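Cephalosporin acylase (Bacillus halodurans, PDB 2NLZ) probably hydrolyses amide-linked acyl groups, such as cephalosporin side chains, as an N-terminal-nucleophile amidohydrolase of the gamma-glutamyltranspeptidase family. Local coordinates at residues Y259-V264 with M452-D457; I433-M439 with G510-W516; Y105-P111 with G398-L403; P111-V117 with G382-V386. The protein carries 1 engineered substitution. All blocks are in the same frame, centred on the assembly; numbering follows the deposited sequence.

Contact 1 (Y259-V264 with M452-D457)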
loop_
_atom_site.group_PDB
_atom_site.type_symbol
_atom_site.label_atom_id
_atom_site.label_comp_id
_atom_site.label_asym_id
_atom_site.label_seq_id
_atom_site.Cartn_x
_atom_site.Cartn_y
_atom_site.Cartn_z
ATOM N N TYR D 259 -11.539 27.458 17.658
ATOM C CA TYR D 259 -11.217 26.810 16.388
ATOM C C TYR D 259 -12.465 26.190 15.760
ATOM O O TYR D 259 -12.831 25.038 16.044
ATOM C CB TYR D 259 -10.078 25.784 16.526
ATOM C CG TYR D 259 -9.516 25.371 15.186
ATOM C CD1 TYR D 259 -8.637 26.202 14.502
ATOM C CD2 TYR D 259 -9.890 24.167 14.589
ATOM C CE1 TYR D 259 -8.135 25.847 13.262
ATOM C CE2 TYR D 259 -9.397 23.800 13.353
ATOM C CZ TYR D 259 -8.515 24.645 12.689
ATOM O OH TYR D 259 -8.006 24.302 11.447
ATOM N N ARG D 260 -13.106 26.990 14.905
ATOM C CA ARG D 260 -14.277 26.586 14.124
ATOM C C ARG D 260 -15.418 26.099 15.005
ATOM O O ARG D 260 -16.040 25.071 14.718
ATOM C CB ARG D 260 -13.894 25.537 13.069
ATOM C CG ARG D 260 -12.526 25.791 12.479
ATOM C CD ARG D 260 -12.389 25.236 11.108
ATOM N NE ARG D 260 -11.017 25.364 10.626
ATOM C CZ ARG D 260 -10.571 26.390 9.913
ATOM N NH1 ARG D 260 -11.389 27.385 9.599
ATOM N NH2 ARG D 260 -9.308 26.420 9.512
ATOM N N GLY D 261 -15.670 26.852 16.080
ATOM C CA GLY D 261 -16.771 26.571 17.012
ATOM C C GLY D 261 -16.340 25.884 18.294
ATOM O O GLY D 261 -16.929 26.105 19.365
ATOM N N TYR D 262 -15.321 25.033 18.169
ATOM C CA TYR D 262 -14.714 24.343 19.297
ATOM C C TYR D 262 -13.752 25.292 20.009
ATOM O O TYR D 262 -13.352 26.321 19.453
ATOM C CB TYR D 262 -13.940 23.109 18.814
ATOM C CG TYR D 262 -14.800 21.990 18.250
ATOM C CD1 TYR D 262 -15.114 20.878 19.026
ATOM C CD2 TYR D 262 -15.286 22.043 16.937
ATOM C CE1 TYR D 262 -15.897 19.850 18.521
ATOM C CE2 TYR D 262 -16.072 21.017 16.419
ATOM C CZ TYR D 262 -16.372 19.924 17.221
ATOM O OH TYR D 262 -17.144 18.897 16.735
ATOM N N ARG D 263 -13.389 24.949 21.240
ATOM C CA ARG D 263 -12.307 25.640 21.927
ATOM C C ARG D 263 -11.184 24.670 22.286
ATOM O O ARG D 263 -11.411 23.635 22.924
ATOM C CB ARG D 263 -12.811 26.401 23.156
ATOM C CG ARG D 263 -13.762 27.541 22.821
ATOM C CD ARG D 263 -13.744 28.623 23.892
ATOM N NE ARG D 263 -12.577 29.501 23.790
ATOM C CZ ARG D 263 -12.542 30.630 23.088
ATOM N NH1 ARG D 263 -13.608 31.031 22.412
ATOM N NH2 ARG D 263 -11.439 31.362 23.057
ATOM N N VAL D 264 -9.976 25.017 21.851
ATOM C CA VAL D 264 -8.783 24.214 22.101
ATOM C C VAL D 264 -8.038 24.766 23.321
ATOM O O VAL D 264 -7.590 25.912 23.317
ATOM C CB VAL D 264 -7.852 24.214 20.876
ATOM C CG1 VAL D 264 -6.706 23.254 21.083
ATOM C CG2 VAL D 264 -8.620 23.834 19.641
ATOM N N MET D 452 -5.908 18.050 16.327
ATOM C CA MET D 452 -7.008 19.021 16.353
ATOM C C MET D 452 -7.625 19.214 14.974
ATOM O O MET D 452 -8.853 19.239 14.826
ATOM C CB MET D 452 -6.593 20.365 16.979
ATOM C CG MET D 452 -6.564 20.381 18.523
ATOM S SD MET D 452 -8.107 19.834 19.292
ATOM C CE MET D 452 -7.872 18.067 19.514
ATOM N N MET D 453 -6.775 19.316 13.961
ATOM C CA MET D 453 -7.270 19.446 12.594
ATOM C C MET D 453 -7.857 18.135 12.071
ATOM O O MET D 453 -8.860 18.143 11.361
ATOM C CB MET D 453 -6.174 19.961 11.685
ATOM C CG MET D 453 -5.833 21.379 11.973
ATOM S SD MET D 453 -5.119 22.112 10.521
ATOM C CE MET D 453 -3.526 22.480 11.167
ATOM N N ASN D 454 -7.247 17.013 12.447
ATOM C CA ASN D 454 -7.797 15.695 12.130
ATOM C C ASN D 454 -9.184 15.506 12.728
ATOM O O ASN D 454 -10.034 14.839 12.150
ATOM C CB ASN D 454 -6.864 14.584 12.620
ATOM C CG ASN D 454 -5.551 14.532 11.850
ATOM O OD1 ASN D 454 -5.383 15.198 10.828
ATOM N ND2 ASN D 454 -4.600 13.748 12.357
ATOM N N THR D 455 -9.412 16.100 13.890
ATOM C CA THR D 455 -10.684 15.952 14.577
ATOM C C THR D 455 -11.729 16.960 14.115
ATOM O O THR D 455 -12.818 16.578 13.669
ATOM C CB THR D 455 -10.497 16.016 16.096
ATOM O OG1 THR D 455 -9.587 14.981 16.479
ATOM C CG2 THR D 455 -11.807 15.776 16.811
ATOM N N ILE D 456 -11.383 18.239 14.194
ATOM C CA ILE D 456 -12.333 19.310 13.888
ATOM C C ILE D 456 -12.531 19.491 12.381
ATOM O O ILE D 456 -13.658 19.448 11.877
ATOM C CB ILE D 456 -11.926 20.638 14.582
ATOM C CG1 ILE D 456 -12.043 20.495 16.110
ATOM C CG2 ILE D 456 -12.747 21.807 14.054
ATOM C CD1 ILE D 456 -11.004 21.293 16.891
ATOM N N ASP D 457 -11.435 19.669 11.660
ATOM C CA ASP D 457 -11.502 19.922 10.224
ATOM C C ASP D 457 -11.852 18.704 9.403
ATOM O O ASP D 457 -12.554 18.809 8.407
ATOM C CB ASP D 457 -10.179 20.474 9.723
ATOM C CG ASP D 457 -9.873 21.817 10.298
ATOM O OD1 ASP D 457 -10.796 22.657 10.340
ATOM O OD2 ASP D 457 -8.711 22.025 10.702
#
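Ile456 packs between the rings of Tyr259 and Tyr262, and this is the close-packed part of the contact. Its CG1 lies over one face of the Tyr262 ring, 3.9 Å from the ring centroid, as a CH-pi contact. The other branch, CG2, meets the edge of the Tyr259 ring, 3.7 Å from CD2. Further along the strand, CG1 of Val264 lies 3.9 Å from CG of Met452, and the two side chains run alongside each other, pointing opposite ways. Leu426 of strand 424-428 touches Tyr262, Val264, Met452 and Ile456.

The side nearer solvent is polar. Asp457 holds two partners there, one on each carboxylate oxygen. OD2 accepts from Tyr259 OH, though the modelled 2.5 Å is doubtfully short. OD1 forms a salt bridge with Arg260 NE at 2.7 Å, but the N-H angle of 120° makes this a weak hydrogen bond. The same guanidinium reaches back, with NH2 bonded to Tyr259 OH at 3.2 Å and also to Phe286 O.

Tyr259 to Tyr262 form a type I' turn. It links strands 250-259 and 262-266 as a tight beta hairpin, on which helix 444-457 packs, consistent with the helix-on-sheet layering of the Ntn-hydrolase fold.

Contact 2 (I433-M439 with G510-W516); sequences IGPFGVM and GRGQIIW
Phe436 and Ile514 form a non-hydrogen-bonded pair in an antiparallel ladder between strands 431-438 and 512-517. The segments run at 169° to each other. A classic beta bulge interrupts the first strand, where Ile433 and Gly434 both face Leu426.

Backbone bonds hold the ladder. Ile515 N donates to Pro435 O at 3.3 Å, almost straight at 171°. Gly437 and Gln513 bond in both directions, but the bond from Gly437 N is weak. CA-H...O contacts supplement these bonds, such as Phe436 CA to Gln513 O at 3.4 Å. A CB on Gly434 would run into Ile515 O.

Apolar packing is centred on Trp516. Its indole turns an edge to the facing strand, so that CH2 is 3.8 Å from Phe436 CD1, and CE3 is 4.0 Å from Ile433 CG1. CG2 of Ile514, two residues back, lies over the ring centre. A serine in place of Trp516 would probably open a gap beside Phe436 and leave Ile514 CG2 without its aromatic cover. Met452 and Thr455 of helix 444-457 also touch Trp516.

Polar groups lie at the margins. The carbonyl Gly434 O sits at the indole edge, 3.5 Å from Trp516 CZ3. The Arg511 guanidinium forms a salt bridge with Glu62. Its aliphatic chain lies side by side with Met439, whose CE is 3.6 Å from Arg511 CD.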
loop_
_atom_site.group_PDB
_atom_site.type_symbol
_atom_site.label_atom_id
_atom_site.label_comp_id
_atom_site.label_asym_id
_atom_site.label_seq_id
_atom_site.Cartn_x
_atom_site.Cartn_y
_atom_site.Cartn_z
ATOM N N ILE D 433 -15.583 17.991 25.593
ATOM C CA ILE D 433 -15.508 16.853 24.691
ATOM C C ILE D 433 -14.331 15.923 25.037
ATOM O O ILE D 433 -14.438 14.713 24.860
ATOM C CB ILE D 433 -15.694 17.202 23.177
ATOM C CG1 ILE D 433 -14.384 17.561 22.514
ATOM C CG2 ILE D 433 -16.759 18.308 22.957
ATOM C CD1 ILE D 433 -14.506 17.453 21.029
ATOM N N GLY D 434 -13.242 16.463 25.577
ATOM C CA GLY D 434 -12.234 15.571 26.157
ATOM C C GLY D 434 -10.757 15.923 26.207
ATOM O O GLY D 434 -10.315 16.975 25.714
ATOM N N PRO D 435 -9.974 15.033 26.837
ATOM C CA PRO D 435 -8.529 15.187 26.922
ATOM C C PRO D 435 -7.805 14.571 25.722
ATOM O O PRO D 435 -8.243 13.549 25.173
ATOM C CB PRO D 435 -8.184 14.440 28.205
ATOM C CG PRO D 435 -9.231 13.362 28.298
ATOM C CD PRO D 435 -10.446 13.829 27.541
ATOM N N PHE D 436 -6.715 15.219 25.321
ATOM C CA PHE D 436 -5.857 14.710 24.266
ATOM C C PHE D 436 -4.433 15.164 24.553
ATOM O O PHE D 436 -4.221 16.115 25.311
ATOM C CB PHE D 436 -6.316 15.209 22.890
ATOM C CG PHE D 436 -6.083 16.678 22.664
ATOM C CD1 PHE D 436 -7.041 17.597 23.020
ATOM C CD2 PHE D 436 -4.906 17.135 22.080
ATOM C CE1 PHE D 436 -6.838 18.931 22.815
ATOM C CE2 PHE D 436 -4.694 18.475 21.875
ATOM C CZ PHE D 436 -5.664 19.375 22.240
ATOM N N GLY D 437 -3.466 14.471 23.960
ATOM C CA GLY D 437 -2.070 14.883 24.022
ATOM C C GLY D 437 -1.248 14.066 23.057
ATOM O O GLY D 437 -1.575 12.906 22.785
ATOM N N VAL D 438 -0.204 14.676 22.502
ATOM C CA VAL D 438 0.791 13.925 21.749
ATOM C C VAL D 438 2.208 14.193 22.252
ATOM O O VAL D 438 2.861 15.147 21.828
ATOM C CB VAL D 438 0.714 14.151 20.234
ATOM C CG1 VAL D 438 1.663 13.188 19.511
ATOM C CG2 VAL D 438 -0.690 13.941 19.741
ATOM N N MET D 439 2.623 13.355 23.200
ATOM C CA MET D 439 4.007 13.074 23.607
ATOM C C MET D 439 5.092 13.391 22.559
ATOM O O MET D 439 4.895 13.157 21.374
ATOM C CB MET D 439 4.050 11.564 23.923
ATOM C CG MET D 439 5.094 11.068 24.875
ATOM S SD MET D 439 6.729 10.849 24.150
ATOM C CE MET D 439 6.410 9.969 22.643
ATOM N N GLY D 510 6.125 10.783 18.093
ATOM C CA GLY D 510 5.311 10.926 19.283
ATOM C C GLY D 510 4.316 9.818 19.561
ATOM O O GLY D 510 4.104 8.931 18.738
ATOM N N ARG D 511 3.710 9.891 20.743
ATOM C CA ARG D 511 2.660 8.969 21.166
ATOM C C ARG D 511 1.429 9.769 21.576
ATOM O O ARG D 511 1.527 10.762 22.283
ATOM C CB ARG D 511 3.153 8.074 22.315
ATOM C CG ARG D 511 4.288 7.118 21.904
ATOM C CD ARG D 511 5.106 6.610 23.075
ATOM N NE ARG D 511 6.476 6.299 22.676
ATOM C CZ ARG D 511 7.402 5.803 23.491
ATOM N NH1 ARG D 511 7.112 5.555 24.760
ATOM N NH2 ARG D 511 8.622 5.552 23.039
ATOM N N GLY D 512 0.261 9.354 21.129
ATOM C CA GLY D 512 -0.935 10.100 21.472
ATOM C C GLY D 512 -1.985 9.271 22.170
ATOM O O GLY D 512 -2.007 8.043 22.037
ATOM N N GLN D 513 -2.844 9.938 22.937
ATOM C CA GLN D 513 -4.062 9.315 23.450
ATOM C C GLN D 513 -5.196 10.329 23.361
ATOM O O GLN D 513 -4.996 11.534 23.550
ATOM C CB GLN D 513 -3.921 8.838 24.899
ATOM C CG GLN D 513 -2.552 8.287 25.303
ATOM C CD GLN D 513 -2.328 6.874 24.834
ATOM O OE1 GLN D 513 -1.191 6.476 24.554
ATOM N NE2 GLN D 513 -3.410 6.100 24.743
ATOM N N ILE D 514 -6.390 9.825 23.066
ATOM C CA ILE D 514 -7.571 10.648 22.937
ATOM C C ILE D 514 -8.738 9.915 23.590
ATOM O O ILE D 514 -8.913 8.715 23.396
ATOM C CB ILE D 514 -7.895 10.944 21.440
ATOM C CG1 ILE D 514 -6.884 11.933 20.838
ATOM C CG2 ILE D 514 -9.301 11.501 21.274
ATOM C CD1 ILE D 514 -6.927 12.040 19.310
ATOM N N ILE D 515 -9.502 10.649 24.395
ATOM C CA ILE D 515 -10.839 10.229 24.807
ATOM C C ILE D 515 -11.818 11.360 24.465
ATOM O O ILE D 515 -11.653 12.477 24.958
ATOM C CB ILE D 515 -10.926 9.907 26.322
ATOM C CG1 ILE D 515 -9.988 8.768 26.700
ATOM C CG2 ILE D 515 -12.320 9.479 26.688
ATOM C CD1 ILE D 515 -9.937 8.493 28.183
ATOM N N TRP D 516 -12.810 11.081 23.619
ATOM C CA TRP D 516 -13.884 12.044 23.367
ATOM C C TRP D 516 -15.202 11.621 24.012
ATOM O O TRP D 516 -15.616 10.466 23.919
ATOM C CB TRP D 516 -14.139 12.318 21.869
ATOM C CG TRP D 516 -12.999 12.872 21.018
ATOM C CD1 TRP D 516 -12.753 12.556 19.718
ATOM C CD2 TRP D 516 -11.989 13.828 21.393
ATOM N NE1 TRP D 516 -11.650 13.228 19.257
ATOM C CE2 TRP D 516 -11.159 14.021 20.260
ATOM C CE3 TRP D 516 -11.701 14.537 22.571
ATOM C CZ2 TRP D 516 -10.052 14.894 20.267
ATOM C CZ3 TRP D 516 -10.593 15.411 22.584
ATOM C CH2 TRP D 516 -9.788 15.580 21.436
#

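Contact 3 (Y105-P111 with G398-L403)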
loop_
_atom_site.group_PDB
_atom_site.type_symbol
_atom_site.label_atom_id
_atom_site.label_comp_id
_atom_site.label_asym_id
_atom_site.label_seq_id
_atom_site.Cartn_x
_atom_site.Cartn_y
_atom_site.Cartn_z
ATOM N N TYR D 105 30.594 26.068 30.909
ATOM C CA TYR D 105 29.474 26.110 29.967
ATOM C C TYR D 105 28.921 27.525 29.835
ATOM O O TYR D 105 28.626 28.175 30.837
ATOM C CB TYR D 105 28.356 25.159 30.413
ATOM C CG TYR D 105 28.837 23.834 30.967
ATOM C CD1 TYR D 105 28.825 23.587 32.335
ATOM C CD2 TYR D 105 29.300 22.830 30.124
ATOM C CE1 TYR D 105 29.263 22.377 32.849
ATOM C CE2 TYR D 105 29.741 21.616 30.629
ATOM C CZ TYR D 105 29.718 21.397 31.990
ATOM O OH TYR D 105 30.154 20.198 32.498
ATOM N N GLU D 106 28.778 28.001 28.602
ATOM C CA GLU D 106 28.197 29.325 28.372
ATOM C C GLU D 106 27.222 29.357 27.197
ATOM O O GLU D 106 26.495 30.333 27.019
ATOM C CB GLU D 106 29.285 30.394 28.219
ATOM C CG GLU D 106 30.238 30.193 27.050
ATOM C CD GLU D 106 31.200 31.353 26.876
ATOM O OE1 GLU D 106 30.900 32.464 27.360
ATOM O OE2 GLU D 106 32.258 31.158 26.247
ATOM N N GLN D 107 27.209 28.289 26.405
ATOM C CA GLN D 107 26.259 28.159 25.306
ATOM C C GLN D 107 24.919 27.648 25.837
ATOM O O GLN D 107 23.908 28.348 25.795
ATOM C CB GLN D 107 26.813 27.214 24.235
ATOM C CG GLN D 107 25.994 27.153 22.954
ATOM C CD GLN D 107 26.199 28.364 22.067
ATOM O OE1 GLN D 107 27.052 28.355 21.182
ATOM N NE2 GLN D 107 25.422 29.413 22.301
ATOM N N GLU D 108 24.931 26.415 26.328
ATOM C CA GLU D 108 23.798 25.825 27.030
ATOM C C GLU D 108 24.356 24.952 28.150
ATOM O O GLU D 108 25.460 24.424 28.030
ATOM C CB GLU D 108 22.918 25.007 26.074
ATOM C CG GLU D 108 23.647 23.906 25.304
ATOM C CD GLU D 108 22.724 23.066 24.437
ATOM O OE1 GLU D 108 23.063 21.894 24.181
ATOM O OE2 GLU D 108 21.663 23.570 24.013
ATOM N N LEU D 109 23.613 24.812 29.242
ATOM C CA LEU D 109 24.075 23.983 30.358
ATOM C C LEU D 109 24.008 22.481 30.005
ATOM O O LEU D 109 23.259 22.097 29.103
ATOM C CB LEU D 109 23.351 24.336 31.669
ATOM C CG LEU D 109 21.840 24.308 31.866
ATOM C CD1 LEU D 109 21.559 24.163 33.347
ATOM C CD2 LEU D 109 21.194 25.575 31.341
ATOM N N PRO D 110 24.804 21.632 30.695
ATOM C CA PRO D 110 24.955 20.238 30.274
ATOM C C PRO D 110 23.659 19.449 30.377
ATOM O O PRO D 110 22.827 19.740 31.230
ATOM C CB PRO D 110 25.981 19.681 31.265
ATOM C CG PRO D 110 25.831 20.530 32.462
ATOM C CD PRO D 110 25.580 21.901 31.917
ATOM N N PRO D 111 23.474 18.466 29.491
ATOM C CA PRO D 111 22.270 17.645 29.548
ATOM C C PRO D 111 22.204 16.725 30.779
ATOM O O PRO D 111 21.115 16.360 31.225
ATOM C CB PRO D 111 22.341 16.827 28.254
ATOM C CG PRO D 111 23.772 16.839 27.857
ATOM C CD PRO D 111 24.364 18.102 28.374
ATOM N N GLY D 398 16.065 21.710 33.523
ATOM C CA GLY D 398 16.841 22.948 33.467
ATOM C C GLY D 398 17.691 23.126 32.221
ATOM O O GLY D 398 18.167 24.229 31.939
ATOM N N HIS D 399 17.874 22.042 31.467
ATOM C CA HIS D 399 18.571 22.079 30.183
ATOM C C HIS D 399 17.870 22.989 29.155
ATOM O O HIS D 399 18.505 23.460 28.209
ATOM C CB HIS D 399 18.728 20.660 29.640
ATOM C CG HIS D 399 19.464 20.578 28.339
ATOM N ND1 HIS D 399 20.839 20.535 28.266
ATOM C CD2 HIS D 399 19.016 20.516 27.062
ATOM C CE1 HIS D 399 21.207 20.450 27.001
ATOM N NE2 HIS D 399 20.121 20.439 26.251
ATOM N N ASN D 400 16.577 23.245 29.367
ATOM C CA ASN D 400 15.774 24.115 28.497
ATOM C C ASN D 400 16.085 25.609 28.633
ATOM O O ASN D 400 15.751 26.403 27.747
ATOM C CB ASN D 400 14.274 23.886 28.743
ATOM C CG ASN D 400 13.679 22.820 27.839
ATOM O OD1 ASN D 400 13.828 22.868 26.615
ATOM N ND2 ASN D 400 12.987 21.856 28.441
ATOM N N PHE D 401 16.709 25.985 29.748
ATOM C CA PHE D 401 17.057 27.377 30.016
ATOM C C PHE D 401 18.101 27.883 29.030
ATOM O O PHE D 401 19.004 27.146 28.636
ATOM C CB PHE D 401 17.624 27.528 31.431
ATOM C CG PHE D 401 16.578 27.626 32.520
ATOM C CD1 PHE D 401 15.727 28.723 32.596
ATOM C CD2 PHE D 401 16.488 26.644 33.504
ATOM C CE1 PHE D 401 14.787 28.827 33.606
ATOM C CE2 PHE D 401 15.551 26.739 34.523
ATOM C CZ PHE D 401 14.695 27.832 34.571
ATOM N N SER D 402 17.977 29.149 28.649
ATOM C CA SER D 402 18.960 29.796 27.790
ATOM C C SER D 402 20.026 30.460 28.647
ATOM O O SER D 402 19.743 30.937 29.744
ATOM C CB SER D 402 18.282 30.842 26.899
ATOM O OG SER D 402 19.179 31.380 25.939
ATOM N N LEU D 403 21.255 30.482 28.145
ATOM C CA LEU D 403 22.339 31.172 28.836
ATOM C C LEU D 403 22.696 32.498 28.158
ATOM O O LEU D 403 23.704 33.133 28.483
ATOM C CB LEU D 403 23.552 30.260 28.977
ATOM C CG LEU D 403 23.313 29.079 29.921
ATOM C CD1 LEU D 403 24.513 28.147 29.966
ATOM C CD2 LEU D 403 22.969 29.565 31.319
#
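His399, Leu403 and Leu109 carry most of this contact between a loop and a 3-10 turn with the coil after it.

The imidazole of His399 reaches segment 105-111 because CG stands opposite the backbone N (chi1 -178°). ND1 then donates to Leu109 O at 3.0 Å. The bond is weak, with an angle of 120° at the hydrogen. Two neighbours hem in the same ring. Pro111 CA lies 3.5 Å from ND1, and Glu108 OE1 lies 3.7 Å from CE1. The Glu108 carboxylate plane is turned 68° from the imidazole. No hydrogen bond joins the two groups.

Leu109 sends its isobutyl group to the backbone turn at 398-401. Its CD2 is 3.4 Å from Gly398 O and 4.1 Å from Phe401 CB. Gly398 O is already bonded to Phe401 N, which holds this 3-10 turn closed behind the leucine.

Leu403 fills the other end. Its CD1 lies 3.5 Å from Leu109 N, while its CB meets Glu106 O at 3.5 Å. Met97 and Val100 of helix 97-101 also touch this side chain.

Glu106 to Glu108 are exposed, and the first two of them are poorly ordered. The contact is partly buried loop-to-loop packing. It joins the loop after helix 97-101 to the 3-10 turn and the coil that lead on to strand 424-428.

Contact 4 (P111-V117 with G382-V386)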
loop_
_atom_site.group_PDB
_atom_site.type_symbol
_atom_site.label_atom_id
_atom_site.label_comp_id
_atom_site.label_asym_id
_atom_site.label_seq_id
_atom_site.Cartn_x
_atom_site.Cartn_y
_atom_site.Cartn_z
ATOM N N PRO D 111 23.474 18.466 29.491
ATOM C CA PRO D 111 22.270 17.645 29.548
ATOM C C PRO D 111 22.204 16.725 30.779
ATOM O O PRO D 111 21.115 16.360 31.225
ATOM C CB PRO D 111 22.341 16.827 28.254
ATOM C CG PRO D 111 23.772 16.839 27.857
ATOM C CD PRO D 111 24.364 18.102 28.374
ATOM N N TYR D 112 23.361 16.377 31.334
ATOM C CA TYR D 112 23.428 15.364 32.381
ATOM C C TYR D 112 24.190 15.809 33.630
ATOM O O TYR D 112 24.984 16.753 33.585
ATOM C CB TYR D 112 24.020 14.077 31.802
ATOM C CG TYR D 112 23.251 13.585 30.593
ATOM C CD1 TYR D 112 23.841 13.538 29.337
ATOM C CD2 TYR D 112 21.910 13.198 30.702
ATOM C CE1 TYR D 112 23.124 13.097 28.219
ATOM C CE2 TYR D 112 21.189 12.751 29.597
ATOM C CZ TYR D 112 21.799 12.703 28.360
ATOM O OH TYR D 112 21.076 12.263 27.273
ATOM N N GLY D 113 23.942 15.133 34.747
ATOM C CA GLY D 113 24.583 15.502 36.001
ATOM C C GLY D 113 23.688 16.323 36.903
ATOM O O GLY D 113 22.484 16.400 36.694
ATOM N N VAL D 114 24.277 16.942 37.912
ATOM C CA VAL D 114 23.496 17.600 38.945
ATOM C C VAL D 114 23.079 18.996 38.529
ATOM O O VAL D 114 22.191 19.603 39.149
ATOM C CB VAL D 114 24.264 17.673 40.277
ATOM C CG1 VAL D 114 24.239 16.326 40.968
ATOM C CG2 VAL D 114 25.699 18.134 40.051
ATOM N N ILE D 115 23.713 19.490 37.468
ATOM C CA ILE D 115 23.547 20.879 37.041
ATOM C C ILE D 115 22.175 21.240 36.418
ATOM O O ILE D 115 21.587 22.248 36.809
ATOM C CB ILE D 115 24.743 21.339 36.170
ATOM C CG1 ILE D 115 26.045 21.190 36.962
ATOM C CG2 ILE D 115 24.582 22.786 35.724
ATOM C CD1 ILE D 115 27.181 20.562 36.181
ATOM N N PRO D 116 21.640 20.412 35.488
ATOM C CA PRO D 116 20.357 20.775 34.868
ATOM C C PRO D 116 19.107 20.355 35.648
ATOM O O PRO D 116 17.999 20.464 35.126
ATOM C CB PRO D 116 20.394 19.998 33.551
ATOM C CG PRO D 116 21.109 18.748 33.919
ATOM C CD PRO D 116 22.149 19.141 34.939
ATOM N N VAL D 117 19.282 19.867 36.871
ATOM C CA VAL D 117 18.158 19.427 37.696
ATOM C C VAL D 117 17.393 20.603 38.316
ATOM O O VAL D 117 17.969 21.406 39.047
ATOM C CB VAL D 117 18.634 18.492 38.823
ATOM C CG1 VAL D 117 17.449 18.003 39.644
ATOM C CG2 VAL D 117 19.425 17.316 38.251
ATOM N N GLY D 382 16.317 11.303 32.224
ATOM C CA GLY D 382 16.530 12.608 32.821
ATOM C C GLY D 382 17.995 12.952 32.969
ATOM O O GLY D 382 18.781 12.763 32.054
ATOM N N SER D 383 18.360 13.449 34.142
ATOM C CA SER D 383 19.717 13.920 34.398
ATOM C C SER D 383 20.724 12.805 34.632
ATOM O O SER D 383 21.922 13.029 34.554
ATOM C CB SER D 383 19.711 14.868 35.600
ATOM O OG SER D 383 19.273 14.214 36.782
ATOM N N GLY D 384 20.231 11.612 34.938
ATOM C CA GLY D 384 21.090 10.502 35.333
ATOM C C GLY D 384 21.350 10.453 36.827
ATOM O O GLY D 384 21.854 9.451 37.357
ATOM N N VAL D 385 21.007 11.540 37.508
ATOM C CA VAL D 385 21.089 11.581 38.948
ATOM C C VAL D 385 19.936 10.788 39.525
ATOM O O VAL D 385 18.772 11.133 39.336
ATOM C CB VAL D 385 21.054 13.015 39.477
ATOM C CG1 VAL D 385 21.203 13.032 40.998
ATOM C CG2 VAL D 385 22.158 13.815 38.840
ATOM N N VAL D 386 20.268 9.695 40.193
ATOM C CA VAL D 386 19.283 8.954 40.947
ATOM C C VAL D 386 19.728 8.999 42.396
ATOM O O VAL D 386 20.854 8.614 42.703
ATOM C CB VAL D 386 19.171 7.499 40.461
ATOM C CG1 VAL D 386 18.174 6.727 41.312
ATOM C CG2 VAL D 386 18.752 7.453 38.998
#
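Gly113 N donates to Ser383 O, the one hydrogen bond between the two segments. It is 2.9 Å long and nearly straight at 172°. The donor lies in the carbonyl plane, on a lone pair.

Side chains pack round this bond. Val385 CG2 reaches Gly113 O at 3.4 Å and Val114 CG1 at 3.9 Å. Val117 CG2 lies 3.6 Å from Ser383 CB. On the far side of the bond, the Tyr112 ring turns its edge to Gly382 O, which sits in the ring plane 3.4 Å from CD2. Pro111 CB rests on one face of that ring.

A second shell sets the serine. Its OG sits between the backbone N and the carbonyl carbon (chi1 62°) and accepts from Val385 N at 3.3 Å, which makes an ST turn. The same OG is bonded to Met394 O. With an alanine here, Val385 N and Met394 O would probably each lose the hydroxyl as a partner, and the turn that presents Ser383 O to Gly113 would be less firmly set. Positive phi angles at Gly382 and Gly384 shape the chain on both sides of the serine.

Further out, Trp174 meets the Tyr112 ring edge to face. Phe232 of helix 223-234 touches Val114, Val117 and Val385. Segment 382-386 runs on towards strand 386-387, beside helix 180-186.

In the fold
Following the chain from the N terminus, contact 3 opens first, at 105-111, and contact 4 follows at 111-117, with Pro111 in both. Contact 4 closes at 382-386 and contact 3 at 398-403, so contact 4 is nested inside the longer loop. The two touch where Gly398 N probably bonds to Pro116 O. Contact 1 opens at 259-264, inside both loops, and closes at 452-457, beyond both, so it crosses each. Contact 2 opens after contact 3 has closed and ends beyond contact 1, which it crosses. Contact 1 packs a hairpin on helix 444-457; contact 2 pairs two strands. They touch where Met452 meets Phe436 and Trp516. Contacts 3 and 4 join loops, their centres about 30 and 29 Å from that of contact 2.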